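Local structure of member of DUF4221 family (Bacteroides vulgatus, 3S9J) at residues 218-223 with 265-270. The protein is of unknown function, belongs to the DUF4221 family and folds as a six-bladed beta-propeller. Sequence-based numbering, arbitrary orientation.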
ATOM      1  N   GLY A 218     -11.903  -0.982   7.354  1.00 26.08           N
ATOM      2  CA  GLY A 218     -13.081  -1.395   8.124  1.00 28.50           C
ATOM      3  C   GLY A 218     -14.420  -1.215   7.447  1.00 27.91           C
ATOM      4  O   GLY A 218     -15.441  -1.286   8.117  1.00 31.66           O
ATOM      5  N   TYR A 219     -14.447  -1.000   6.133  1.00 27.74           N
ATOM      6  CA  TYR A 219     -15.685  -0.618   5.454  1.00 27.01           C
ATOM      7  C   TYR A 219     -15.960  -1.411   4.186  1.00 28.91           C
ATOM      8  O   TYR A 219     -15.076  -1.629   3.370  1.00 27.68           O
ATOM      9  CB  TYR A 219     -15.641   0.878   5.124  1.00 26.98           C
ATOM     10  CG  TYR A 219     -16.968   1.567   4.856  1.00 29.99           C
ATOM     11  CD1 TYR A 219     -18.118   1.250   5.578  1.00 34.04           C
ATOM     12  CD2 TYR A 219     -17.057   2.584   3.918  1.00 36.42           C
ATOM     13  CE1 TYR A 219     -19.319   1.931   5.351  1.00 40.57           C
ATOM     14  CE2 TYR A 219     -18.248   3.263   3.676  1.00 38.50           C
ATOM     15  CZ  TYR A 219     -19.370   2.937   4.392  1.00 39.45           C
ATOM     16  OH  TYR A 219     -20.538   3.630   4.155  1.00 40.04           O
ATOM     17  N   ASP A 220     -17.225  -1.786   4.002  1.00 30.35           N
ATOM     18  CA  ASP A 220     -17.679  -2.533   2.834  1.00 32.71           C
ATOM     19  C   ASP A 220     -17.524  -1.795   1.511  1.00 31.02           C
ATOM     20  O   ASP A 220     -17.442  -2.429   0.479  1.00 34.40           O
ATOM     21  CB  ASP A 220     -19.170  -2.838   2.945  1.00 35.23           C
ATOM     22  CG  ASP A 220     -19.493  -3.890   3.956  1.00 37.41           C
ATOM     23  OD1 ASP A 220     -18.619  -4.355   4.701  1.00 36.12           O
ATOM     24  OD2 ASP A 220     -20.661  -4.283   3.947  1.00 43.19           O
ATOM     25  N   SER A 221     -17.512  -0.466   1.530  1.00 33.25           N
ATOM     26  CA  SER A 221     -17.595   0.293   0.293  1.00 32.59           C
ATOM     27  C   SER A 221     -16.292   0.992  -0.059  1.00 31.19           C
ATOM     28  O   SER A 221     -15.523   1.388   0.821  1.00 31.34           O
ATOM     29  CB  SER A 221     -18.738   1.316   0.361  1.00 36.83           C
ATOM     30  OG  SER A 221     -19.993   0.661   0.380  1.00 37.93           O
ATOM     31  N   LEU A 222     -16.065   1.111  -1.355  1.00 31.07           N
ATOM     32  CA  LEU A 222     -14.973   1.919  -1.900  1.00 31.36           C
ATOM     33  C   LEU A 222     -15.440   3.340  -2.196  1.00 33.13           C
ATOM     34  O   LEU A 222     -16.564   3.564  -2.637  1.00 33.95           O
ATOM     35  CB  LEU A 222     -14.454   1.318  -3.206  1.00 32.14           C
ATOM     36  CG  LEU A 222     -13.810  -0.058  -3.148  1.00 31.31           C
ATOM     37  CD1 LEU A 222     -13.508  -0.535  -4.584  1.00 30.83           C
ATOM     38  CD2 LEU A 222     -12.533  -0.003  -2.263  1.00 29.52           C
HETATM   39  N   MSE A 223     -14.521   4.284  -2.005  1.00 33.03           N
HETATM   40  CA  MSE A 223     -14.742   5.698  -2.244  1.00 33.96           C
HETATM   41  C   MSE A 223     -13.988   6.061  -3.504  1.00 32.72           C
HETATM   42  O   MSE A 223     -12.811   5.701  -3.660  1.00 31.14           O
HETATM   43  CB  MSE A 223     -14.158   6.472  -1.066  1.00 35.23           C
HETATM   44  CG  MSE A 223     -14.556   7.895  -0.973  1.00 42.23           C
HETATM   45 SE   MSE A 223     -13.398   8.752   0.324  0.75 39.06          SE
HETATM   46  CE  MSE A 223     -12.043   9.281  -0.919  1.00 32.44           C
ATOM     47  N   PRO A 265     -11.623  -9.783  10.892  1.00 24.82           N
ATOM     48  CA  PRO A 265     -11.700  -9.577   9.447  1.00 23.62           C
ATOM     49  C   PRO A 265     -11.642  -8.101   9.069  1.00 23.32           C
ATOM     50  O   PRO A 265     -12.095  -7.249   9.827  1.00 25.50           O
ATOM     51  CB  PRO A 265     -13.078 -10.189   9.073  1.00 24.07           C
ATOM     52  CG  PRO A 265     -13.863 -10.095  10.329  1.00 28.60           C
ATOM     53  CD  PRO A 265     -12.887 -10.317  11.443  1.00 26.33           C
ATOM     54  N   ARG A 266     -11.043  -7.795   7.924  1.00 24.46           N
ATOM     55  CA  ARG A 266     -10.985  -6.431   7.421  1.00 23.66           C
ATOM     56  C   ARG A 266     -10.510  -6.476   6.002  1.00 25.41           C
ATOM     57  O   ARG A 266      -9.983  -7.497   5.533  1.00 25.22           O
ATOM     58  CB  ARG A 266     -10.023  -5.559   8.230  1.00 22.51           C
ATOM     59  CG  ARG A 266      -8.584  -6.018   8.244  1.00 24.77           C
ATOM     60  CD  ARG A 266      -7.709  -4.980   8.953  1.00 27.65           C
ATOM     61  NE  ARG A 266      -6.390  -5.510   9.310  1.00 26.03           N
ATOM     62  CZ  ARG A 266      -5.511  -4.880  10.096  1.00 26.86           C
ATOM     63  NH1 ARG A 266      -5.784  -3.690  10.616  1.00 26.76           N
ATOM     64  NH2 ARG A 266      -4.349  -5.458  10.388  1.00 27.38           N
ATOM     65  N   TYR A 267     -10.689  -5.362   5.312  1.00 24.32           N
ATOM     66  CA  TYR A 267     -10.152  -5.227   3.973  1.00 24.11           C
ATOM     67  C   TYR A 267      -8.699  -4.752   4.076  1.00 24.32           C
ATOM     68  O   TYR A 267      -8.248  -4.253   5.123  1.00 23.40           O
ATOM     69  CB  TYR A 267     -11.038  -4.301   3.109  1.00 25.35           C
ATOM     70  CG  TYR A 267     -12.396  -4.951   2.992  1.00 24.52           C
ATOM     71  CD1 TYR A 267     -12.603  -5.962   2.067  1.00 26.35           C
ATOM     72  CD2 TYR A 267     -13.392  -4.689   3.906  1.00 27.38           C
ATOM     73  CE1 TYR A 267     -13.802  -6.655   2.009  1.00 27.78           C
ATOM     74  CE2 TYR A 267     -14.615  -5.377   3.846  1.00 26.35           C
ATOM     75  CZ  TYR A 267     -14.798  -6.360   2.906  1.00 28.13           C
ATOM     76  OH  TYR A 267     -15.990  -7.055   2.851  1.00 28.41           O
ATOM     77  N   TRP A 268      -7.962  -4.942   2.980  1.00 24.57           N
ATOM     78  CA  TRP A 268      -6.562  -4.503   2.925  1.00 22.95           C
ATOM     79  C   TRP A 268      -6.347  -3.743   1.607  1.00 24.19           C
ATOM     80  O   TRP A 268      -7.036  -2.745   1.403  1.00 23.84           O
ATOM     81  CB  TRP A 268      -5.569  -5.649   3.201  1.00 21.14           C
ATOM     82  CG  TRP A 268      -4.223  -5.170   3.673  1.00 21.13           C
ATOM     83  CD1 TRP A 268      -3.032  -5.287   3.022  1.00 21.31           C
ATOM     84  CD2 TRP A 268      -3.948  -4.492   4.890  1.00 20.56           C
ATOM     85  NE1 TRP A 268      -2.030  -4.731   3.767  1.00 21.66           N
ATOM     86  CE2 TRP A 268      -2.563  -4.222   4.917  1.00 21.29           C
ATOM     87  CE3 TRP A 268      -4.739  -4.061   5.965  1.00 22.94           C
ATOM     88  CZ2 TRP A 268      -1.956  -3.576   5.972  1.00 21.37           C
ATOM     89  CZ3 TRP A 268      -4.111  -3.407   7.025  1.00 24.12           C
ATOM     90  CH2 TRP A 268      -2.732  -3.170   7.014  1.00 23.64           C
ATOM     91  N   HIS A 269      -5.451  -4.188   0.713  1.00 23.60           N
ATOM     92  CA  HIS A 269      -5.163  -3.427  -0.497  1.00 23.62           C
ATOM     93  C   HIS A 269      -6.402  -3.164  -1.349  1.00 24.11           C
ATOM     94  O   HIS A 269      -7.269  -4.042  -1.510  1.00 23.84           O
ATOM     95  CB  HIS A 269      -4.218  -4.162  -1.452  1.00 23.10           C
ATOM     96  CG  HIS A 269      -2.972  -4.716  -0.843  1.00 21.68           C
ATOM     97  ND1 HIS A 269      -1.995  -3.922  -0.270  1.00 23.29           N
ATOM     98  CD2 HIS A 269      -2.484  -5.974  -0.859  1.00 22.06           C
ATOM     99  CE1 HIS A 269      -0.979  -4.685   0.082  1.00 25.16           C
ATOM    100  NE2 HIS A 269      -1.254  -5.939  -0.254  1.00 21.28           N
ATOM    101  N   ILE A 270      -6.444  -1.981  -1.948  1.00 23.25           N
ATOM    102  CA  ILE A 270      -7.171  -1.788  -3.193  1.00 26.60           C
ATOM    103  C   ILE A 270      -6.115  -1.486  -4.266  1.00 24.43           C
ATOM    104  O   ILE A 270      -5.257  -0.629  -4.091  1.00 25.59           O
ATOM    105  CB  ILE A 270      -8.301  -0.708  -3.087  1.00 28.04           C
ATOM    106  CG1 ILE A 270      -9.121  -0.597  -4.401  1.00 29.64           C
ATOM    107  CG2 ILE A 270      -7.741   0.658  -2.678  1.00 27.13           C
ATOM    108  CD1 ILE A 270      -9.943  -1.864  -4.730  1.00 27.26           C
TER
HETATM  109  O   HOH W   1     -17.651  -6.746   4.857  1.00 32.60           O
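D220 OD1 is gripped by two donors: a water 2.6 Å away and the backbone N of M244. The same water accepts a hydrogen bond from Y267 OH, its oxygen 2.6 Å from that hydroxyl, so donation runs from tyrosine to water to carboxylate. The water sits at the edge of the Y267 ring, in its plane, and spans a gap of 4.2 Å between D220 OD1 and Y267 OH. Carboxylate and ring are turned almost perpendicular, 82° apart. Both polar ends have further partners: D220 OD2 bonds to S243 OG, while Y267 OH also accepts a hydrogen bond from the backbone N-H of S238. Such a set of bonds should fix the rotation of the carboxylate and hold the hydroxyl of this buried tyrosine in place.

Further back along the ring, Y219 O comes in obliquely, 3.5 Å from Y267 CD2; that carbonyl is itself hydrogen-bonded by R281 NH2. The tyrosine reaches this spot with CG beside the backbone N (chi1 -63°) and anti to the carbonyl carbon. Replacing Y267 by an alanine would probably leave the water and the S238 N-H without their hydroxyl partner and open a gap beside the Y219 carbonyl.

L222 and I270 meet tip to tip, CD1 of L222 lying 3.8 Å from CD1 of I270, and the second methyl of L222 rests against the same I270 tip. I270 extends CG1 anti to its backbone N (chi1 -176°), which carries CD1 out to the leucine. V213 and R281 touch both side chains.

No direct hydrogen bond joins the two segments: L222-I270 links the third strand of one four-stranded antiparallel blade to the first of the next, and the water-bridged D220-Y267 pair ties the loop entering that third strand to the same first strand, an interblade seam of a six-bladed beta-propeller.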